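Local structure of papain-like protease (4RNA) at residues 103-108 with 294-298; 265-270 with 282-286. The protein is a papain-like cysteine protease of the MERS coronavirus, which probably cleaves the viral polyprotein and, as in related enzymes, removes ubiquitin from its conjugates. All coordinates share one frame; numbering follows the deposited sequence. Where two conformers were deposited one is given.

Interaction 1. Residues 103-108 with 294-298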
ATOM      1  N   VAL A 103      -5.640  16.186  24.999  1.00 31.17           N
ATOM      2  CA  VAL A 103      -5.606  15.860  23.605  1.00 33.47           C
ATOM      3  C   VAL A 103      -4.241  15.260  23.311  1.00 32.56           C
ATOM      4  O   VAL A 103      -3.241  15.964  23.523  1.00 30.75           O
ATOM      5  CB  VAL A 103      -5.899  17.127  22.734  1.00 34.11           C
ATOM      6  CG1 VAL A 103      -5.551  16.859  21.270  1.00 33.21           C
ATOM      7  CG2 VAL A 103      -7.366  17.610  22.929  1.00 34.36           C
ATOM      8  N   ARG A 104      -4.223  14.033  22.764  1.00 29.11           N
ATOM      9  CA  ARG A 104      -3.006  13.261  22.371  0.51 35.27           C
ATOM     10  C   ARG A 104      -2.470  13.660  21.009  1.00 35.48           C
ATOM     11  O   ARG A 104      -3.208  13.628  20.000  1.00 33.12           O
ATOM     12  CB  ARG A 104      -3.273  11.746  22.253  0.51 38.28           C
ATOM     13  CG  ARG A 104      -3.501  10.976  23.537  0.51 45.79           C
ATOM     14  CD  ARG A 104      -3.609   9.468  23.286  0.51 49.64           C
ATOM     15  NE  ARG A 104      -4.662   9.115  22.328  0.51 46.83           N
ATOM     16  CZ  ARG A 104      -5.962   9.139  22.585  0.51 47.67           C
ATOM     17  NH1 ARG A 104      -6.418   9.502  23.781  0.51 51.08           N
ATOM     18  NH2 ARG A 104      -6.813   8.787  21.644  0.51 44.92           N
ATOM     19  N   SER A 105      -1.185  14.000  20.949  1.00 31.43           N
ATOM     20  CA  SER A 105      -0.553  14.346  19.687  1.00 34.65           C
ATOM     21  C   SER A 105       0.827  13.638  19.615  1.00 38.04           C
ATOM     22  O   SER A 105       1.482  13.442  20.633  1.00 38.85           O
ATOM     23  CB  SER A 105      -0.310  15.842  19.680  1.00 39.04           C
ATOM     24  OG  SER A 105       0.047  16.278  18.404  1.00 44.27           O
ATOM     25  N   LEU A 106       1.272  13.325  18.409  1.00 35.63           N
ATOM     26  CA  LEU A 106       2.521  12.595  18.153  1.00 34.46           C
ATOM     27  C   LEU A 106       3.635  13.626  17.937  1.00 33.93           C
ATOM     28  O   LEU A 106       3.503  14.484  17.096  1.00 39.28           O
ATOM     29  CB  LEU A 106       2.339  11.777  16.881  1.00 33.50           C
ATOM     30  CG  LEU A 106       3.591  11.054  16.412  1.00 35.66           C
ATOM     31  CD1 LEU A 106       4.129  10.174  17.517  1.00 37.24           C
ATOM     32  CD2 LEU A 106       3.345  10.318  15.081  1.00 32.80           C
ATOM     33  N   LYS A 107       4.710  13.556  18.705  1.00 37.88           N
ATOM     34  CA  LYS A 107       5.795  14.535  18.513  1.00 44.81           C
ATOM     35  C   LYS A 107       6.469  14.320  17.142  1.00 45.59           C
ATOM     36  O   LYS A 107       6.560  13.165  16.678  1.00 43.35           O
ATOM     37  CB  LYS A 107       6.825  14.411  19.638  1.00 45.29           C
ATOM     38  CG  LYS A 107       6.467  15.195  20.890  1.00 54.55           C
ATOM     39  CD  LYS A 107       7.511  15.017  22.005  1.00 55.64           C
ATOM     40  CE  LYS A 107       8.936  15.094  21.500  1.00 62.97           C
ATOM     41  NZ  LYS A 107       9.212  16.385  20.812  1.00 74.17           N
ATOM     42  N   LEU A 108       6.937  15.411  16.510  1.00 40.90           N
ATOM     43  CA  LEU A 108       7.676  15.337  15.233  1.00 44.89           C
ATOM     44  C   LEU A 108       8.984  14.550  15.328  1.00 50.86           C
ATOM     45  O   LEU A 108       9.897  14.865  16.110  1.00 52.99           O
ATOM     46  CB  LEU A 108       8.003  16.735  14.654  1.00 42.08           C
ATOM     47  CG  LEU A 108       8.566  16.751  13.221  1.00 46.12           C
ATOM     48  CD1 LEU A 108       7.570  16.157  12.223  1.00 40.13           C
ATOM     49  CD2 LEU A 108       8.929  18.175  12.796  1.00 46.47           C
ATOM     50  N   PHE A 294      -2.375  21.831  16.036  1.00 38.78           N
ATOM     51  CA  PHE A 294      -1.524  20.844  16.666  1.00 38.97           C
ATOM     52  C   PHE A 294      -0.465  20.460  15.674  1.00 39.89           C
ATOM     53  O   PHE A 294      -0.672  19.625  14.747  1.00 45.66           O
ATOM     54  CB  PHE A 294      -2.349  19.643  17.067  1.00 36.55           C
ATOM     55  CG  PHE A 294      -3.276  19.896  18.213  1.00 36.24           C
ATOM     56  CD1 PHE A 294      -2.811  19.783  19.525  1.00 36.27           C
ATOM     57  CD2 PHE A 294      -4.616  20.192  18.006  1.00 35.28           C
ATOM     58  CE1 PHE A 294      -3.656  20.006  20.598  1.00 37.79           C
ATOM     59  CE2 PHE A 294      -5.470  20.407  19.068  1.00 36.64           C
ATOM     60  CZ  PHE A 294      -4.996  20.302  20.377  1.00 40.00           C
ATOM     61  N   ASP A 295       0.664  21.112  15.812  1.00 41.86           N
ATOM     62  CA  ASP A 295       1.721  20.890  14.881  1.00 46.08           C
ATOM     63  C   ASP A 295       2.718  19.957  15.543  1.00 52.17           C
ATOM     64  O   ASP A 295       3.674  20.400  16.217  1.00 48.04           O
ATOM     65  CB  ASP A 295       2.371  22.208  14.478  1.00 49.52           C
ATOM     66  CG  ASP A 295       3.556  21.993  13.556  1.00 57.03           C
ATOM     67  OD1 ASP A 295       3.829  20.817  13.218  1.00 63.32           O
ATOM     68  OD2 ASP A 295       4.233  22.970  13.181  1.00 65.33           O
ATOM     69  N   SER A 296       2.469  18.656  15.364  1.00 48.59           N
ATOM     70  CA  SER A 296       3.333  17.585  15.888  1.00 48.92           C
ATOM     71  C   SER A 296       3.806  17.760  17.354  1.00 49.92           C
ATOM     72  O   SER A 296       5.017  17.833  17.625  1.00 47.26           O
ATOM     73  CB  SER A 296       4.507  17.343  14.924  1.00 53.14           C
ATOM     74  OG  SER A 296       4.042  16.771  13.697  1.00 48.58           O
ATOM     75  N   GLY A 297       2.847  17.825  18.283  1.00 45.17           N
ATOM     76  CA  GLY A 297       3.177  17.899  19.699  1.00 46.65           C
ATOM     77  C   GLY A 297       3.519  19.329  20.116  1.00 52.86           C
ATOM     78  O   GLY A 297       4.269  19.536  21.062  1.00 52.81           O
ATOM     79  N   THR A 298       2.989  20.299  19.367  1.00 52.40           N
ATOM     80  CA  THR A 298       3.066  21.747  19.637  1.00 54.70           C
ATOM     81  C   THR A 298       1.611  22.231  19.459  1.00 58.72           C
ATOM     82  O   THR A 298       0.863  21.603  18.689  1.00 55.70           O
ATOM     83  CB  THR A 298       4.024  22.416  18.606  1.00 60.27           C
ATOM     84  OG1 THR A 298       5.378  22.103  18.957  1.00 64.79           O
ATOM     85  CG2 THR A 298       3.848  23.964  18.517  1.00 66.43           C
TER
HETATM   86  O   HOH W   1       4.059  14.214  14.204  1.00 38.39           O
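Val-103 meets Phe-294 through a single branch: its CG1 methyl rests 3.6 Å from CZ at the far end of the ring, and the two side chains cross at about a right angle. Phe-294 extends toward it because its CG stands anti to the carbonyl carbon (chi1 -71°), while Met-120 of helix 115-122 packs on both residues. At Ser-105 the contact turns polar. Its OG accepts a weak, bent bond from Gly-297 N, 3.2 Å long with 133° at the hydrogen. A stronger partner of the same hydroxyl is Asn-116 OD1, which also takes the backbone N-H of Leu-106, so one amide oxygen fixes two successive residues of the strand.

Leu-106 turns its side chain away and contributes its carbonyl oxygen. A water donates to this O at 3.0 Å and accepts from Ser-296 OG at 2.6 Å, stitching backbone to side chain. Lys-107 likewise takes part mainly through its backbone: its CA-H points at Ser-296 O, with CA 3.5 Å from that oxygen. Lys-107 CA and Gly-297 CA are the nearest pair of CA atoms across the contact, 4.4 Å apart. Leu-108 completes the run by donating its N-H to the same Ser-296 O over 3.3 Å. The donor lies 46° above the carbonyl plane rather than on a lone pair. Alongside this bond, Leu-108 CB and Ser-296 CB pack 3.6 Å apart.

Ser-296 and Gly-297, both with positive phi, are the corners of a tight turn resembling type I'; Asp-295 N donates to Thr-298 O across the base of the turn. The hairpin tip joining strands 290-294 and 299-302 is thus docked on strand 105-106. Asp-295, on the turn, binds His-280 NE2, an arrangement consistent with the Cys-His-Asp triad of coronavirus papain-like proteases.

Interaction 2. Residues 265-270 with 282-286; sequences FVAFNV and VHARL
Phe-268 lays one face of its ring over the methyl of Ala-284, its antiparallel partner, in a CH-pi contact with CB 3.7 Å from the ring centroid. The ring folds across toward the partner strand because its CG sits between the backbone N and the carbonyl carbon (chi1 58°). Leu-286 comes to the ring edge instead, CD2 lying 3.8 Å from Phe-268 CE1, and its other branch, CD1, packs 3.8 Å from Phe-265 CE1. The same face of the sheet continues with Val-270 beside Val-282.

Beneath these side chains the backbones pair regularly. Phe-268 and Ala-284 exchange two bonds, Phe-268 N to Ala-284 O at 3.0 Å and Ala-284 N to Phe-268 O at 2.8 Å; Val-270 and Val-282 do the same. Farther along, Leu-286 N donates to Val-266 O.

The opposite face carries Ala-267 together with the polar side chains of Asn-269, His-283 and Arg-285. His-283 ND1 donates to Asn-269 OD1 over 2.8 Å, in the plane of the imidazole although the amide is turned 51° from it. At the other nitrogen, NE2 accepts a nearly straight bond (170°) from Arg-285 NE, 2.9 Å away and coplanar with both groups. One donor and one acceptor fix the ring's rotation and would favour a neutral imidazole.

Asn-269 ND2 goes on to Asp-311 and Thr-121, and Arg-285 NH2 to Met-120 O. Backbone bonds of Asn-269 to Thr-310 and Asp-311, and of His-283 to Phe-294, place the hairpin between strands 304-315 and 290-294, the face bearing His-283 against helix 115-122 and Ile-291 touching the apolar one.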
ATOM      1  N   PHE A 265     -17.929  22.402  11.115  1.00 36.05           N
ATOM      2  CA  PHE A 265     -16.882  21.378  11.094  1.00 33.94           C
ATOM      3  C   PHE A 265     -16.217  21.417  12.477  1.00 32.11           C
ATOM      4  O   PHE A 265     -16.280  22.450  13.152  1.00 34.69           O
ATOM      5  CB  PHE A 265     -15.931  21.524   9.905  1.00 32.54           C
ATOM      6  CG  PHE A 265     -15.355  22.915   9.737  1.00 31.32           C
ATOM      7  CD1 PHE A 265     -14.231  23.284  10.440  1.00 32.50           C
ATOM      8  CD2 PHE A 265     -15.962  23.851   8.864  1.00 34.43           C
ATOM      9  CE1 PHE A 265     -13.703  24.564  10.325  1.00 34.23           C
ATOM     10  CE2 PHE A 265     -15.419  25.127   8.726  1.00 33.11           C
ATOM     11  CZ  PHE A 265     -14.301  25.478   9.473  1.00 35.68           C
ATOM     12  N   VAL A 266     -15.652  20.303  12.907  1.00 29.44           N
ATOM     13  CA  VAL A 266     -15.040  20.174  14.234  1.00 31.54           C
ATOM     14  C   VAL A 266     -13.525  20.113  14.166  1.00 30.25           C
ATOM     15  O   VAL A 266     -12.843  20.281  15.171  1.00 34.91           O
ATOM     16  CB  VAL A 266     -15.652  19.001  15.058  1.00 37.84           C
ATOM     17  CG1 VAL A 266     -17.182  19.174  15.182  1.00 38.49           C
ATOM     18  CG2 VAL A 266     -15.268  17.664  14.464  1.00 32.91           C
ATOM     19  N   ALA A 267     -12.971  19.793  12.998  1.00 30.85           N
ATOM     20  CA  ALA A 267     -11.536  19.634  12.847  1.00 29.85           C
ATOM     21  C   ALA A 267     -11.154  19.571  11.371  1.00 30.66           C
ATOM     22  O   ALA A 267     -11.986  19.313  10.539  1.00 28.40           O
ATOM     23  CB  ALA A 267     -10.983  18.365  13.540  1.00 28.55           C
ATOM     24  N   PHE A 268      -9.886  19.855  11.051  1.00 23.85           N
ATOM     25  CA  PHE A 268      -9.433  19.746   9.672  1.00 29.49           C
ATOM     26  C   PHE A 268      -7.942  19.567   9.623  1.00 32.80           C
ATOM     27  O   PHE A 268      -7.239  19.968  10.566  1.00 33.44           O
ATOM     28  CB  PHE A 268      -9.887  20.972   8.815  1.00 29.49           C
ATOM     29  CG  PHE A 268      -9.402  22.307   9.343  1.00 31.01           C
ATOM     30  CD1 PHE A 268     -10.112  22.979  10.332  1.00 30.15           C
ATOM     31  CD2 PHE A 268      -8.235  22.833   8.878  1.00 29.37           C
ATOM     32  CE1 PHE A 268      -9.708  24.199  10.838  1.00 33.57           C
ATOM     33  CE2 PHE A 268      -7.810  24.073   9.362  1.00 33.14           C
ATOM     34  CZ  PHE A 268      -8.542  24.755  10.337  1.00 33.28           C
ATOM     35  N   ASN A 269      -7.425  18.982   8.535  1.00 27.92           N
ATOM     36  CA  ASN A 269      -5.963  19.000   8.373  1.00 27.07           C
ATOM     37  C   ASN A 269      -5.459  19.993   7.396  1.00 27.86           C
ATOM     38  O   ASN A 269      -6.183  20.448   6.498  1.00 29.58           O
ATOM     39  CB  ASN A 269      -5.430  17.605   7.984  1.00 27.60           C
ATOM     40  CG  ASN A 269      -5.753  16.571   9.067  1.00 35.02           C
ATOM     41  OD1 ASN A 269      -5.556  16.852  10.245  1.00 32.65           O
ATOM     42  ND2 ASN A 269      -6.230  15.365   8.667  1.00 28.84           N
ATOM     43  N   VAL A 270      -4.183  20.342   7.548  1.00 29.48           N
ATOM     44  CA  VAL A 270      -3.646  21.374   6.679  1.00 31.11           C
ATOM     45  C   VAL A 270      -2.332  20.797   6.173  1.00 29.04           C
ATOM     46  O   VAL A 270      -1.638  20.085   6.922  1.00 31.92           O
ATOM     47  CB  VAL A 270      -3.390  22.701   7.480  1.00 36.73           C
ATOM     48  CG1 VAL A 270      -2.438  23.599   6.755  1.00 35.48           C
ATOM     49  CG2 VAL A 270      -4.698  23.431   7.761  1.00 35.38           C
ATOM     50  N   VAL A 282      -0.399  19.655   9.523  1.00 39.29           N
ATOM     51  CA  VAL A 282      -0.807  20.176  10.802  1.00 36.60           C
ATOM     52  C   VAL A 282      -2.262  19.791  11.024  1.00 32.17           C
ATOM     53  O   VAL A 282      -3.114  19.869  10.104  1.00 36.87           O
ATOM     54  CB  VAL A 282      -0.607  21.720  10.817  1.00 41.52           C
ATOM     55  CG1 VAL A 282      -0.996  22.342  12.168  1.00 41.97           C
ATOM     56  CG2 VAL A 282       0.839  22.056  10.474  1.00 46.25           C
ATOM     57  N   HIS A 283      -2.584  19.368  12.248  1.00 28.59           N
ATOM     58  CA  HIS A 283      -3.951  18.966  12.556  1.00 25.93           C
ATOM     59  C   HIS A 283      -4.597  20.097  13.343  1.00 29.98           C
ATOM     60  O   HIS A 283      -3.978  20.607  14.282  1.00 32.05           O
ATOM     61  CB  HIS A 283      -3.981  17.692  13.394  1.00 25.47           C
ATOM     62  CG  HIS A 283      -5.398  17.263  13.800  1.00 24.99           C
ATOM     63  ND1 HIS A 283      -6.210  16.701  12.952  1.00 26.46           N
ATOM     64  CD2 HIS A 283      -6.085  17.372  15.004  1.00 23.98           C
ATOM     65  CE1 HIS A 283      -7.391  16.400  13.526  1.00 26.07           C
ATOM     66  NE2 HIS A 283      -7.335  16.812  14.806  1.00 29.59           N
ATOM     67  N   ALA A 284      -5.835  20.474  12.990  1.00 27.48           N
ATOM     68  CA  ALA A 284      -6.483  21.607  13.640  1.00 31.61           C
ATOM     69  C   ALA A 284      -7.792  21.144  14.254  1.00 31.94           C
ATOM     70  O   ALA A 284      -8.548  20.304  13.668  1.00 33.37           O
ATOM     71  CB  ALA A 284      -6.710  22.780  12.660  1.00 27.41           C
ATOM     72  N   ARG A 285      -8.069  21.640  15.455  1.00 29.00           N
ATOM     73  CA  ARG A 285      -9.399  21.377  16.075  1.00 35.59           C
ATOM     74  C   ARG A 285     -10.094  22.666  16.482  1.00 34.25           C
ATOM     75  O   ARG A 285      -9.412  23.644  16.774  1.00 35.89           O
ATOM     76  CB  ARG A 285      -9.251  20.516  17.319  1.00 38.19           C
ATOM     77  CG  ARG A 285      -8.386  19.297  17.071  1.00 38.24           C
ATOM     78  CD  ARG A 285      -8.958  18.210  17.863  1.00 33.98           C
ATOM     79  NE  ARG A 285      -8.369  16.925  17.522  1.00 32.74           N
ATOM     80  CZ  ARG A 285      -8.332  15.940  18.411  1.00 36.54           C
ATOM     81  NH1 ARG A 285      -8.783  16.181  19.640  1.00 35.61           N
ATOM     82  NH2 ARG A 285      -7.815  14.751  18.104  1.00 29.40           N
ATOM     83  N   LEU A 286     -11.423  22.648  16.476  1.00 33.15           N
ATOM     84  CA  LEU A 286     -12.204  23.808  16.876  1.00 36.56           C
ATOM     85  C   LEU A 286     -12.761  23.617  18.257  1.00 39.86           C
ATOM     86  O   LEU A 286     -13.669  22.788  18.483  1.00 36.19           O
ATOM     87  CB  LEU A 286     -13.389  24.014  15.946  1.00 38.08           C
ATOM     88  CG  LEU A 286     -13.158  24.305  14.434  1.00 47.32           C
ATOM     89  CD1 LEU A 286     -14.173  25.338  13.993  1.00 38.60           C
ATOM     90  CD2 LEU A 286     -11.758  24.717  14.007  1.00 42.57           C
TER

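Interaction 2 is nested within the chain loop that interaction 1 closes, and their centres lie about 13 Å apart. Phe-294, the end of strand 290-294, joins them: its N probably bonds His-283 O at 2.7 Å, continuing the sheet. Arg-285 links the side chains, with CG 3.7 Å from Phe-294 CE2 and NH1 3.7 Å from Val-103 CG1. Both contacts also lean on helix 115-122, which follows the modified Cys-113. Cys-113, His-280 and Asp-295 probably form the catalytic triad, as in related coronavirus proteases; His-280 begins the second hairpin strand and Asp-295 lies on the docked turn, so both contacts border the probable active site.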